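Local structure of protein synthesis inhibitor, putative (Thermotoga maritima, 2B33) at residues V100-V103 with Y104-F108; Q56-I59 with E60-T63. The protein is a putative endoribonuclease of the RutC (YjgF-like) family, whose members are generally assigned a deaminase activity, and can bind calcium. All coordinates share one frame; numbering follows the deposited sequence.

Contact 1: V100-V103 with Y104-F108; sequences VNEV and YSRYF. With EDO (1,2-ethanediol), chain D.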
ATOM      1  N   VAL A 100     -17.477 -10.016  -0.380  1.00 37.76           N
ATOM      2  CA  VAL A 100     -16.923  -8.676  -0.567  1.00 36.80           C
ATOM      3  C   VAL A 100     -16.801  -8.412  -2.067  1.00 37.69           C
ATOM      4  O   VAL A 100     -17.178  -7.338  -2.528  1.00 37.30           O
ATOM      5  CB  VAL A 100     -15.537  -8.480   0.139  1.00 37.60           C
ATOM      6  CG1 VAL A 100     -14.831  -7.184  -0.337  1.00 36.58           C
ATOM      7  CG2 VAL A 100     -15.697  -8.451   1.663  1.00 36.68           C
ATOM      8  N   ASN A 101     -16.283  -9.389  -2.813  1.00 37.84           N
ATOM      9  CA  ASN A 101     -16.159  -9.282  -4.267  1.00 38.47           C
ATOM     10  C   ASN A 101     -17.498  -9.057  -4.956  1.00 38.42           C
ATOM     11  O   ASN A 101     -17.567  -8.338  -5.952  1.00 37.59           O
ATOM     12  CB  ASN A 101     -15.503 -10.532  -4.874  1.00 39.33           C
ATOM     13  CG  ASN A 101     -14.009 -10.621  -4.602  1.00 41.58           C
ATOM     14  OD1 ASN A 101     -13.446  -9.850  -3.830  1.00 49.29           O
ATOM     15  ND2 ASN A 101     -13.360 -11.577  -5.245  1.00 48.51           N
ATOM     16  N   GLU A 102     -18.544  -9.685  -4.421  1.00 37.94           N
ATOM     17  CA  GLU A 102     -19.907  -9.582  -4.951  1.00 38.60           C
ATOM     18  C   GLU A 102     -20.378  -8.126  -4.932  1.00 37.24           C
ATOM     19  O   GLU A 102     -20.860  -7.613  -5.935  1.00 37.18           O
ATOM     20  CB  GLU A 102     -20.826 -10.481  -4.108  1.00 38.05           C
ATOM     21  CG  GLU A 102     -22.256 -10.657  -4.577  1.00 42.03           C
ATOM     22  CD  GLU A 102     -23.020 -11.689  -3.738  1.00 42.95           C
ATOM     23  OE1 GLU A 102     -22.530 -12.100  -2.660  1.00 46.01           O
ATOM     24  OE2 GLU A 102     -24.123 -12.094  -4.156  1.00 54.82           O
ATOM     25  N   VAL A 103     -20.207  -7.463  -3.791  1.00 36.35           N
ATOM     26  CA  VAL A 103     -20.573  -6.049  -3.640  1.00 35.78           C
ATOM     27  C   VAL A 103     -19.586  -5.147  -4.409  1.00 35.96           C
ATOM     28  O   VAL A 103     -19.993  -4.179  -5.042  1.00 36.06           O
ATOM     29  CB  VAL A 103     -20.627  -5.619  -2.140  1.00 35.13           C
ATOM     30  CG1 VAL A 103     -21.005  -4.146  -2.014  1.00 35.40           C
ATOM     31  CG2 VAL A 103     -21.612  -6.498  -1.350  1.00 33.37           C
ATOM     32  N   TYR A 104     -18.298  -5.479  -4.338  1.00 36.04           N
ATOM     33  CA  TYR A 104     -17.226  -4.751  -5.019  1.00 36.54           C
ATOM     34  C   TYR A 104     -17.478  -4.664  -6.530  1.00 36.30           C
ATOM     35  O   TYR A 104     -17.305  -3.603  -7.124  1.00 36.25           O
ATOM     36  CB  TYR A 104     -15.893  -5.454  -4.734  1.00 36.66           C
ATOM     37  CG  TYR A 104     -14.644  -4.754  -5.202  1.00 36.59           C
ATOM     38  CD1 TYR A 104     -14.204  -4.884  -6.509  1.00 38.94           C
ATOM     39  CD2 TYR A 104     -13.866  -4.012  -4.322  1.00 36.89           C
ATOM     40  CE1 TYR A 104     -13.052  -4.267  -6.945  1.00 36.64           C
ATOM     41  CE2 TYR A 104     -12.703  -3.398  -4.748  1.00 36.03           C
ATOM     42  CZ  TYR A 104     -12.300  -3.529  -6.065  1.00 36.97           C
ATOM     43  OH  TYR A 104     -11.150  -2.921  -6.521  1.00 41.39           O
ATOM     44  N   SER A 105     -17.893  -5.783  -7.128  1.00 36.67           N
ATOM     45  CA  SER A 105     -18.213  -5.866  -8.562  1.00 37.56           C
ATOM     46  C   SER A 105     -19.292  -4.891  -9.023  1.00 37.61           C
ATOM     47  O   SER A 105     -19.306  -4.492 -10.187  1.00 36.64           O
ATOM     48  CB  SER A 105     -18.711  -7.269  -8.931  1.00 37.09           C
ATOM     49  OG  SER A 105     -17.735  -8.252  -8.689  1.00 40.36           O
ATOM     50  N   ARG A 106     -20.210  -4.544  -8.125  1.00 37.83           N
ATOM     51  CA  ARG A 106     -21.275  -3.586  -8.434  1.00 38.44           C
ATOM     52  C   ARG A 106     -20.760  -2.146  -8.556  1.00 38.76           C
ATOM     53  O   ARG A 106     -21.454  -1.299  -9.104  1.00 39.56           O
ATOM     54  CB  ARG A 106     -22.409  -3.697  -7.404  1.00 38.51           C
ATOM     55  CG  ARG A 106     -23.184  -5.004  -7.559  1.00 40.88           C
ATOM     56  CD  ARG A 106     -23.805  -5.517  -6.270  1.00 44.16           C
ATOM     57  NE  ARG A 106     -24.400  -6.840  -6.497  1.00 47.51           N
ATOM     58  CZ  ARG A 106     -24.751  -7.724  -5.555  1.00 48.50           C
ATOM     59  NH1 ARG A 106     -24.559  -7.486  -4.251  1.00 50.07           N
ATOM     60  NH2 ARG A 106     -25.282  -8.888  -5.927  1.00 47.86           N
ATOM     61  N   TYR A 107     -19.554  -1.885  -8.048  1.00 39.91           N
ATOM     62  CA  TYR A 107     -18.883  -0.580  -8.158  1.00 40.79           C
ATOM     63  C   TYR A 107     -17.785  -0.588  -9.242  1.00 41.34           C
ATOM     64  O   TYR A 107     -17.718   0.347 -10.039  1.00 42.33           O
ATOM     65  CB  TYR A 107     -18.310  -0.157  -6.786  1.00 41.23           C
ATOM     66  CG  TYR A 107     -19.392   0.190  -5.776  1.00 41.72           C
ATOM     67  CD1 TYR A 107     -20.125  -0.807  -5.148  1.00 42.02           C
ATOM     68  CD2 TYR A 107     -19.694   1.515  -5.465  1.00 41.31           C
ATOM     69  CE1 TYR A 107     -21.131  -0.503  -4.238  1.00 44.29           C
ATOM     70  CE2 TYR A 107     -20.702   1.832  -4.552  1.00 41.67           C
ATOM     71  CZ  TYR A 107     -21.416   0.817  -3.944  1.00 41.68           C
ATOM     72  OH  TYR A 107     -22.413   1.104  -3.038  1.00 41.02           O
ATOM     73  N   PHE A 108     -16.959  -1.646  -9.277  1.00 41.72           N
ATOM     74  CA  PHE A 108     -15.824  -1.779 -10.229  1.00 40.48           C
ATOM     75  C   PHE A 108     -15.854  -2.982 -11.211  1.00 41.10           C
ATOM     76  O   PHE A 108     -14.800  -3.408 -11.700  1.00 42.02           O
ATOM     77  CB  PHE A 108     -14.510  -1.877  -9.449  1.00 39.57           C
ATOM     78  CG  PHE A 108     -14.278  -0.765  -8.480  1.00 39.22           C
ATOM     79  CD1 PHE A 108     -13.775   0.454  -8.913  1.00 36.21           C
ATOM     80  CD2 PHE A 108     -14.503  -0.954  -7.119  1.00 37.44           C
ATOM     81  CE1 PHE A 108     -13.534   1.480  -8.016  1.00 36.02           C
ATOM     82  CE2 PHE A 108     -14.259   0.069  -6.215  1.00 38.25           C
ATOM     83  CZ  PHE A 108     -13.771   1.289  -6.665  1.00 38.23           C
TER
HETATM   84  C1  EDO D 130     -25.630  -2.093  -3.629  1.00 66.36           C
HETATM   85  O1  EDO D 130     -25.277  -0.882  -2.950  1.00 64.48           O
HETATM   86  C2  EDO D 130     -24.444  -3.057  -3.605  1.00 66.63           C
HETATM   87  O2  EDO D 130     -24.884  -4.387  -3.286  1.00 63.90           O

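Contact 2: Q56-I59 with E60-T63; sequences QGTI and EEKT. With EDO (1,2-ethanediol), chain C.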
ATOM      1  N   GLN A  56     -23.548  -2.237  11.554  1.00 38.99           N
ATOM      2  CA  GLN A  56     -23.546  -3.531  12.223  1.00 40.57           C
ATOM      3  C   GLN A  56     -24.593  -4.382  11.492  1.00 40.23           C
ATOM      4  O   GLN A  56     -25.780  -4.061  11.507  1.00 42.40           O
ATOM      5  CB  GLN A  56     -23.860  -3.368  13.723  1.00 40.66           C
ATOM      6  CG  GLN A  56     -23.345  -4.533  14.572  1.00 42.98           C
ATOM      7  CD  GLN A  56     -23.644  -4.404  16.065  1.00 43.20           C
ATOM      8  OE1 GLN A  56     -24.666  -3.833  16.466  1.00 48.43           O
ATOM      9  NE2 GLN A  56     -22.762  -4.968  16.898  1.00 44.70           N
ATOM     10  N   GLY A  57     -24.137  -5.452  10.844  1.00 39.20           N
ATOM     11  CA  GLY A  57     -24.993  -6.327  10.040  1.00 37.70           C
ATOM     12  C   GLY A  57     -24.148  -7.271   9.198  1.00 36.38           C
ATOM     13  O   GLY A  57     -23.138  -7.777   9.674  1.00 37.70           O
ATOM     14  N   THR A  58     -24.530  -7.504   7.946  1.00 34.61           N
ATOM     15  CA  THR A  58     -23.772  -8.430   7.086  1.00 33.94           C
ATOM     16  C   THR A  58     -22.521  -7.775   6.511  1.00 33.07           C
ATOM     17  O   THR A  58     -22.380  -6.551   6.530  1.00 33.43           O
ATOM     18  CB  THR A  58     -24.600  -8.988   5.909  1.00 33.93           C
ATOM     19  OG1 THR A  58     -24.902  -7.950   4.969  1.00 37.49           O
ATOM     20  CG2 THR A  58     -25.886  -9.642   6.405  1.00 34.09           C
ATOM     21  N   ILE A  59     -21.612  -8.598   6.001  1.00 32.34           N
ATOM     22  CA  ILE A  59     -20.380  -8.092   5.396  1.00 32.00           C
ATOM     23  C   ILE A  59     -20.663  -7.357   4.071  1.00 32.59           C
ATOM     24  O   ILE A  59     -19.883  -6.490   3.671  1.00 32.86           O
ATOM     25  CB  ILE A  59     -19.300  -9.213   5.238  1.00 31.45           C
ATOM     26  CG1 ILE A  59     -17.903  -8.623   5.008  1.00 31.29           C
ATOM     27  CG2 ILE A  59     -19.666 -10.225   4.140  1.00 32.04           C
ATOM     28  CD1 ILE A  59     -17.355  -7.782   6.153  1.00 28.37           C
ATOM     29  N   GLU A  60     -21.768  -7.700   3.406  1.00 32.59           N
ATOM     30  CA  GLU A  60     -22.186  -6.998   2.198  1.00 33.72           C
ATOM     31  C   GLU A  60     -22.592  -5.552   2.541  1.00 34.37           C
ATOM     32  O   GLU A  60     -22.213  -4.618   1.843  1.00 33.83           O
ATOM     33  CB  GLU A  60     -23.331  -7.734   1.493  1.00 33.28           C
ATOM     34  CG  GLU A  60     -22.960  -9.105   0.875  1.00 32.42           C
ATOM     35  CD  GLU A  60     -23.148 -10.313   1.806  1.00 31.57           C
ATOM     36  OE1 GLU A  60     -23.024 -10.192   3.050  1.00 25.78           O
ATOM     37  OE2 GLU A  60     -23.411 -11.407   1.264  1.00 31.93           O
ATOM     38  N   GLU A  61     -23.343  -5.392   3.628  1.00 36.09           N
ATOM     39  CA  GLU A  61     -23.765  -4.083   4.129  1.00 37.20           C
ATOM     40  C   GLU A  61     -22.576  -3.230   4.574  1.00 36.01           C
ATOM     41  O   GLU A  61     -22.582  -2.018   4.379  1.00 36.86           O
ATOM     42  CB  GLU A  61     -24.769  -4.261   5.278  1.00 37.04           C
ATOM     43  CG  GLU A  61     -26.101  -4.850   4.816  1.00 38.72           C
ATOM     44  CD  GLU A  61     -27.074  -5.151   5.939  1.00 39.73           C
ATOM     45  OE1 GLU A  61     -26.669  -5.126   7.120  1.00 47.48           O
ATOM     46  OE2 GLU A  61     -28.262  -5.420   5.630  1.00 43.53           O
ATOM     47  N   LYS A  62     -21.570  -3.859   5.179  1.00 34.88           N
ATOM     48  CA  LYS A  62     -20.360  -3.148   5.600  1.00 33.59           C
ATOM     49  C   LYS A  62     -19.510  -2.726   4.393  1.00 34.40           C
ATOM     50  O   LYS A  62     -19.000  -1.612   4.358  1.00 34.19           O
ATOM     51  CB  LYS A  62     -19.555  -3.982   6.595  1.00 33.79           C
ATOM     52  CG  LYS A  62     -20.288  -4.169   7.927  1.00 31.41           C
ATOM     53  CD  LYS A  62     -19.622  -5.175   8.821  1.00 30.14           C
ATOM     54  CE  LYS A  62     -20.503  -5.488  10.020  1.00 31.15           C
ATOM     55  NZ  LYS A  62     -20.014  -6.630  10.812  1.00 32.89           N
ATOM     56  N   THR A  63     -19.387  -3.608   3.401  1.00 35.10           N
ATOM     57  CA  THR A  63     -18.652  -3.320   2.163  1.00 35.49           C
ATOM     58  C   THR A  63     -19.345  -2.218   1.358  1.00 36.38           C
ATOM     59  O   THR A  63     -18.684  -1.400   0.704  1.00 38.30           O
ATOM     60  CB  THR A  63     -18.545  -4.577   1.268  1.00 35.73           C
ATOM     61  OG1 THR A  63     -17.973  -5.647   2.015  1.00 31.60           O
ATOM     62  CG2 THR A  63     -17.685  -4.319   0.024  1.00 37.08           C
TER
HETATM   63  C1  EDO C 129     -28.716  -3.082  10.393  1.00 71.06           C
HETATM   64  O1  EDO C 129     -28.591  -3.758  11.650  1.00 68.23           O
HETATM   65  C2  EDO C 129     -30.144  -2.567  10.218  1.00 71.71           C
HETATM   66  O2  EDO C 129     -30.335  -2.046   8.894  1.00 71.28           O

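Contact 1: V100-V103 with Y104-F108
The carbonyl oxygen Asn101 O is gripped twice by Ser105: by its hydroxyl, with OG 2.7 Å from Asn101 O, and by its amide, with Ser105 N 2.8 Å from the same oxygen. The two donors arrive from opposite faces of the carbonyl plane. This is a common way for a serine inside an alpha helix to satisfy its hydroxyl, here within helix 97-108, the crossover helix of the beta-alpha-beta unit formed with strands 84-91 and 114-119. Ser105 OG lies beside its own backbone N (chi1 -62°), which points it back to the preceding turn. Pro28 of the second subunit packs against Ser105 and Tyr104, so this side of the helix faces the subunit interface.

Tyr104 N makes a regular helical bond to Val100 O, but Arg106 N reaches Val103 O at 3.1 Å from above the carbonyl plane, a bent i+3 to i bond of the 3-10 type. Val103 O also lies in the plane of the Tyr107 ring, at its edge, 3.4 Å from Tyr107 CD1. Val103 CG1, anti to the backbone N (chi1 180°), lies 4.3 Å from Tyr107 CE1, while Tyr107 OH is hydrogen-bonded to Glu68; an amphipathic tyrosine suits this border. Tyr104 packs on Val87 and has a cation-pi contact with Arg115; Phe108 CD2 lies over the rim of one Tyr104 ring face, 3.5 Å above the plane.

Glu102 and Arg106, one turn apart, run side by side in a long salt bridge, Glu102 OE2 to Arg106 NH2 being 3.8 Å. Glu102 O lies above the rim of one guanidinium face. An ethanediol, probably from the crystallisation liquor, is hydrogen-bonded to Glu64 and accepts at O2 from Arg106 NH1, 3.3 Å away.

Contact 2: Q56-I59 with E60-T63
Thr63 holds Ile59 O with two donors, its hydroxyl at 2.7 Å (OG1 to Ile59 O) and its amide at 2.9 Å (Thr63 N to Ile59 O), which come from opposite faces of the carbonyl plane. A threonine can thus sit in a buried helical position without stranding its hydroxyl. Just before it the chain enters helix 59-76 through a capping box. Thr58 is the N-cap: its OG1 accepts from Glu61 N at 3.3 Å in a nearly straight bond (163°), and Glu61 OE1 takes a weak bond back from Thr58 N, also 3.3 Å. Threonine and glutamate suit these places because each side chain supplies an acceptor for an amide at the helix start, and the negative carboxylate is probably also stabilised by the positive end of the helix dipole. With chi1 68°, Thr58 OG1 stands between its own N and carbonyl carbon, which turns it toward the first turn. The i+4 to i bond from Lys62 N to Thr58 O then starts the helical pattern.

Gly57, without a side chain, lets Glu61 OE1 approach its CA to 3.6 Å. Before it, Gln56 O accepts from O1 of an ethanediol at 2.8 Å. The extended chain of Lys62 runs alongside the incoming backbone, its CE 3.5 Å from Gly57 O, and its ammonium goes on to a salt bridge with Glu128. Glu60 bends at chi2 (90°), bringing OE1 to 3.5 Å from Ile59 CG2. Outward, Ile59 and Glu60 pack on Arg99, so this first turn, reached by the loop after strand 38-44, rests against helix 97-108.

Contact 2 precedes contact 1 along the chain: residues 56-63 start helix 59-76, and after strand 84-91 the chain reaches helix 97-108, which carries residues 100-108. The centres are 13 Å apart, and the two contacts touch directly. Val103 CG2 packs against Glu60 CB at 3.5 Å, and Val100 CG2 lies 3.6 Å from Thr63 OG1. Glu102 OE1 is 4.1 Å from Glu60 OE2, like charges that Arg106 and Arg99 nearby probably offset. Both helices belong to the same L-PSP family region. Side chains of the two contacts pack helix 97-108 against the start of helix 59-76, beside the mixed sheet, and Val103 serves both its own helix and this interface.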